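Alpha/beta hydrolase (Streptomyces albidoflavus, PDB 6KSU) probably cyclises non-ribosomal peptides, joining the two ends of the chain by heterochiral macrolactamization, and has a beta-lactamase-like domain related to penicillin-binding proteins. Local coordinates at residues A[148-160]-A[176-188]. Numbering follows the deposited sequence.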
loop_
_atom_site.group_PDB
_atom_site.type_symbol
_atom_site.label_atom_id
_atom_site.label_comp_id
_atom_site.label_asym_id
_atom_site.label_seq_id
_atom_site.Cartn_x
_atom_site.Cartn_y
_atom_site.Cartn_z
ATOM N N ARG A 148 0.098 -3.298 23.564
ATOM C CA ARG A 148 0.175 -4.728 23.846
ATOM C C ARG A 148 -1.128 -5.479 23.616
ATOM O O ARG A 148 -1.091 -6.617 23.149
ATOM C CB ARG A 148 0.649 -4.951 25.282
ATOM C CG ARG A 148 2.086 -5.435 25.360
ATOM C CD ARG A 148 2.677 -5.219 26.739
ATOM N NE ARG A 148 4.136 -5.242 26.705
ATOM C CZ ARG A 148 4.901 -4.156 26.717
ATOM N NH1 ARG A 148 4.345 -2.950 26.762
ATOM N NH2 ARG A 148 6.223 -4.277 26.682
ATOM N N GLY A 149 -2.271 -4.888 23.937
ATOM C CA GLY A 149 -3.535 -5.572 23.766
ATOM C C GLY A 149 -4.104 -5.352 22.381
ATOM O O GLY A 149 -3.440 -4.784 21.506
ATOM N N PRO A 150 -5.344 -5.808 22.150
ATOM C CA PRO A 150 -6.010 -5.543 20.861
ATOM C C PRO A 150 -6.601 -4.146 20.708
ATOM O O PRO A 150 -7.045 -3.815 19.604
ATOM C CB PRO A 150 -7.129 -6.601 20.816
ATOM C CG PRO A 150 -7.425 -6.886 22.250
ATOM C CD PRO A 150 -6.092 -6.780 22.968
ATOM N N SER A 151 -6.649 -3.322 21.750
ATOM C CA SER A 151 -7.229 -1.988 21.603
ATOM C C SER A 151 -6.231 -1.003 21.008
ATOM O O SER A 151 -5.053 -0.992 21.369
ATOM C CB SER A 151 -7.712 -1.433 22.943
ATOM O OG SER A 151 -8.273 -0.139 22.748
ATOM N N TYR A 152 -6.723 -0.151 20.118
ATOM C CA TYR A 152 -5.953 0.952 19.560
ATOM C C TYR A 152 -6.175 2.272 20.307
ATOM O O TYR A 152 -5.787 3.326 19.793
ATOM C CB TYR A 152 -6.313 1.145 18.084
ATOM C CG TYR A 152 -5.444 0.414 17.065
ATOM C CD1 TYR A 152 -4.112 0.748 16.889
ATOM C CD2 TYR A 152 -5.979 -0.583 16.250
ATOM C CE1 TYR A 152 -3.324 0.100 15.950
ATOM C CE2 TYR A 152 -5.209 -1.229 15.306
ATOM C CZ TYR A 152 -3.870 -0.878 15.154
ATOM O OH TYR A 152 -3.065 -1.512 14.224
ATOM N N ARG A 153 -6.776 2.244 21.502
ATOM C CA ARG A 153 -7.183 3.493 22.158
ATOM C C ARG A 153 -5.981 4.306 22.630
ATOM O O ARG A 153 -5.852 5.487 22.287
ATOM C CB ARG A 153 -8.128 3.205 23.326
ATOM C CG ARG A 153 -9.576 3.537 23.017
ATOM C CD ARG A 153 -10.504 3.246 24.187
ATOM N NE ARG A 153 -11.080 1.901 24.129
ATOM C CZ ARG A 153 -12.058 1.530 23.303
ATOM N NH1 ARG A 153 -12.573 2.403 22.440
ATOM N NH2 ARG A 153 -12.516 0.279 23.325
ATOM N N ARG A 154 -5.092 3.700 23.425
ATOM C CA ARG A 154 -3.886 4.407 23.847
ATOM C C ARG A 154 -3.102 4.926 22.646
ATOM O O ARG A 154 -2.466 5.984 22.722
ATOM C CB ARG A 154 -2.988 3.496 24.681
ATOM C CG ARG A 154 -3.611 2.810 25.891
ATOM C CD ARG A 154 -2.900 1.445 26.194
ATOM N NE ARG A 154 -3.346 0.305 25.367
ATOM C CZ ARG A 154 -2.645 -0.821 25.160
ATOM N NH1 ARG A 154 -1.442 -0.982 25.697
ATOM N NH2 ARG A 154 -3.145 -1.799 24.402
ATOM N N PHE A 155 -3.131 4.193 21.529
ATOM C CA PHE A 155 -2.358 4.585 20.356
ATOM C C PHE A 155 -2.914 5.859 19.756
ATOM O O PHE A 155 -2.155 6.717 19.290
ATOM C CB PHE A 155 -2.369 3.459 19.323
ATOM C CG PHE A 155 -1.776 3.839 17.990
ATOM C CD1 PHE A 155 -0.437 3.596 17.718
ATOM C CD2 PHE A 155 -2.565 4.401 16.997
ATOM C CE1 PHE A 155 0.122 3.928 16.484
ATOM C CE2 PHE A 155 -2.019 4.742 15.774
ATOM C CZ PHE A 155 -0.667 4.505 15.515
ATOM N N ALA A 156 -4.239 5.968 19.725
ATOM C CA ALA A 156 -4.904 7.181 19.270
ATOM C C ALA A 156 -4.362 8.411 19.983
ATOM O O ALA A 156 -4.046 9.424 19.347
ATOM C CB ALA A 156 -6.402 7.050 19.512
ATOM N N ALA A 157 -4.251 8.339 21.312
ATOM C CA ALA A 157 -3.710 9.464 22.074
ATOM C C ALA A 157 -2.309 9.818 21.603
ATOM O O ALA A 157 -2.018 10.985 21.321
ATOM C CB ALA A 157 -3.710 9.137 23.567
ATOM N N ALA A 158 -1.437 8.810 21.477
ATOM C CA ALA A 158 -0.039 9.056 21.131
ATOM C C ALA A 158 0.093 9.786 19.805
ATOM O O ALA A 158 1.016 10.589 19.624
ATOM C CB ALA A 158 0.741 7.740 21.084
ATOM N N CYS A 159 -0.806 9.522 18.854
ATOM C CA CYS A 159 -0.762 10.283 17.606
ATOM C C CYS A 159 -1.017 11.759 17.862
ATOM O O CYS A 159 -0.413 12.626 17.215
ATOM C CB CYS A 159 -1.789 9.759 16.606
ATOM S SG CYS A 159 -1.650 8.044 16.227
ATOM N N ALA A 160 -1.924 12.060 18.798
ATOM C CA ALA A 160 -2.309 13.441 19.053
ATOM C C ALA A 160 -1.112 14.276 19.489
ATOM O O ALA A 160 -0.987 15.442 19.096
ATOM C CB ALA A 160 -3.422 13.485 20.100
ATOM N N ASN A 176 0.971 4.967 7.170
ATOM C CA ASN A 176 0.543 3.773 7.883
ATOM C C ASN A 176 -0.211 4.148 9.147
ATOM O O ASN A 176 -1.193 3.495 9.524
ATOM C CB ASN A 176 1.767 2.910 8.225
ATOM C CG ASN A 176 2.395 2.274 7.001
ATOM O OD1 ASN A 176 1.705 1.652 6.205
ATOM N ND2 ASN A 176 3.700 2.451 6.833
ATOM N N THR A 177 0.262 5.191 9.826
ATOM C CA THR A 177 -0.365 5.650 11.057
ATOM C C THR A 177 -1.787 6.124 10.808
ATOM O O THR A 177 -2.676 5.919 11.645
ATOM C CB THR A 177 0.485 6.769 11.649
ATOM O OG1 THR A 177 1.841 6.310 11.747
ATOM C CG2 THR A 177 -0.032 7.183 13.026
ATOM N N GLY A 178 -2.022 6.759 9.662
ATOM C CA GLY A 178 -3.381 7.131 9.320
ATOM C C GLY A 178 -4.317 5.938 9.336
ATOM O O GLY A 178 -5.459 6.029 9.804
ATOM N N TYR A 179 -3.839 4.791 8.862
ATOM C CA TYR A 179 -4.718 3.641 8.857
ATOM C C TYR A 179 -4.784 2.984 10.224
ATOM O O TYR A 179 -5.829 2.440 10.588
ATOM C CB TYR A 179 -4.300 2.661 7.770
ATOM C CG TYR A 179 -5.055 2.921 6.480
ATOM C CD1 TYR A 179 -6.012 2.018 6.014
ATOM C CD2 TYR A 179 -4.831 4.086 5.742
ATOM C CE1 TYR A 179 -6.705 2.254 4.842
ATOM C CE2 TYR A 179 -5.535 4.334 4.561
ATOM C CZ TYR A 179 -6.463 3.404 4.122
ATOM O OH TYR A 179 -7.158 3.622 2.965
ATOM N N CYS A 180 -3.717 3.084 11.019
ATOM C CA CYS A 180 -3.813 2.610 12.392
ATOM C C CYS A 180 -4.855 3.403 13.166
ATOM O O CYS A 180 -5.557 2.849 14.020
ATOM C CB CYS A 180 -2.447 2.679 13.059
ATOM S SG CYS A 180 -1.210 1.641 12.216
ATOM N N LEU A 181 -4.993 4.697 12.860
ATOM C CA LEU A 181 -6.096 5.472 13.424
ATOM C C LEU A 181 -7.440 4.976 12.918
ATOM O O LEU A 181 -8.440 5.053 13.641
ATOM C CB LEU A 181 -5.937 6.955 13.093
ATOM C CG LEU A 181 -4.883 7.721 13.876
ATOM C CD1 LEU A 181 -4.657 9.100 13.251
ATOM C CD2 LEU A 181 -5.307 7.831 15.336
ATOM N N LEU A 182 -7.493 4.469 11.684
ATOM C CA LEU A 182 -8.742 3.884 11.218
ATOM C C LEU A 182 -9.115 2.659 12.051
ATOM O O LEU A 182 -10.305 2.382 12.252
ATOM C CB LEU A 182 -8.631 3.554 9.732
ATOM C CG LEU A 182 -8.771 4.760 8.789
ATOM C CD1 LEU A 182 -8.384 4.433 7.344
ATOM C CD2 LEU A 182 -10.206 5.316 8.860
ATOM N N GLY A 183 -8.116 1.937 12.569
ATOM C CA GLY A 183 -8.401 0.865 13.506
ATOM C C GLY A 183 -9.044 1.370 14.788
ATOM O O GLY A 183 -9.981 0.761 15.313
ATOM N N ALA A 184 -8.553 2.489 15.312
ATOM C CA ALA A 184 -9.191 3.072 16.487
ATOM C C ALA A 184 -10.614 3.525 16.163
ATOM O O ALA A 184 -11.540 3.322 16.958
ATOM C CB ALA A 184 -8.338 4.221 17.019
ATOM N N VAL A 185 -10.819 4.077 14.968
ATOM C CA VAL A 185 -12.153 4.507 14.557
ATOM C C VAL A 185 -13.106 3.321 14.496
ATOM O O VAL A 185 -14.198 3.355 15.074
ATOM C CB VAL A 185 -12.085 5.235 13.207
ATOM C CG1 VAL A 185 -13.481 5.299 12.567
ATOM C CG2 VAL A 185 -11.490 6.607 13.395
ATOM N N ILE A 186 -12.708 2.257 13.786
ATOM C CA ILE A 186 -13.512 1.039 13.710
ATOM C C ILE A 186 -13.843 0.537 15.105
ATOM O O ILE A 186 -14.971 0.105 15.380
ATOM C CB ILE A 186 -12.774 -0.033 12.886
ATOM C CG1 ILE A 186 -12.929 0.226 11.392
ATOM C CG2 ILE A 186 -13.261 -1.445 13.251
ATOM C CD1 ILE A 186 -11.875 -0.513 10.574
ATOM N N GLU A 187 -12.867 0.603 16.016
ATOM C CA GLU A 187 -13.085 0.098 17.367
ATOM C C GLU A 187 -14.085 0.966 18.124
ATOM O O GLU A 187 -14.950 0.441 18.833
ATOM C CB GLU A 187 -11.756 -0.003 18.121
ATOM C CG GLU A 187 -11.893 -0.474 19.571
ATOM C CD GLU A 187 -10.594 -0.378 20.376
ATOM O OE1 GLU A 187 -9.494 -0.325 19.772
ATOM O OE2 GLU A 187 -10.667 -0.364 21.624
ATOM N N ALA A 188 -14.000 2.295 17.983
ATOM C CA ALA A 188 -15.000 3.144 18.630
ATOM C C ALA A 188 -16.362 3.077 17.943
ATOM O O ALA A 188 -17.376 3.335 18.598
ATOM C CB ALA A 188 -14.529 4.598 18.683
HETATM O O HOH W 1 -8.814 -2.424 17.709
#
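The carboxylate of E187 reaches from helix 176-188 to the start of helix 153-160 and takes hold of the turn before it. CG lies anti to the backbone N (chi1 178°) and the chain stays extended, carrying OE1 to the backbone N of Y152, the N-cap residue; this 2.8 Å hydrogen bond is nearly straight (163°) and uses the syn lone pair of OE1. A water also donates to E187 OE1 and to P150 O. E187 OE2 accepts from S151 OG, which in turn receives the N-H of R153 in an ST turn, and lies over one face of the R153 guanidinium in a salt bridge. Because OE2 is modelled too close to R153 CZ, both interactions are less sure and the salt-bridge geometry is doubtful.

Beyond this polar end the Y152 ring lies against the helix backbone, with C180 O 3.8 Å above the plane over its centre and G183 bringing no side chain between them. Y152 CB packs on A184 CB at 3.8 Å. F155 swings its ring toward the other helix, so that CE2 comes 3.4 Å from C180 CB and CZ meets T177 CG2. That methyl also touches C159 SG, beside which lies L181 CD2, 4.0 Å from A156 CA.

The two helices, part of the beta-lactamase-family domain, cross at -135°, their axes 9.1 Å apart. Helix 176-188 starts near a probable SxxK-type site (S83, K86, Y174), where N176 OD1 is hydrogen-bonded to K86 NZ. Y152 OH is hydrogen-bonded to S250 O, just before helix 252-255, and to A253 N within it, while other sides of helix 176-188 pack through L182 on helix 128-132 and through I186 on helix 85-98.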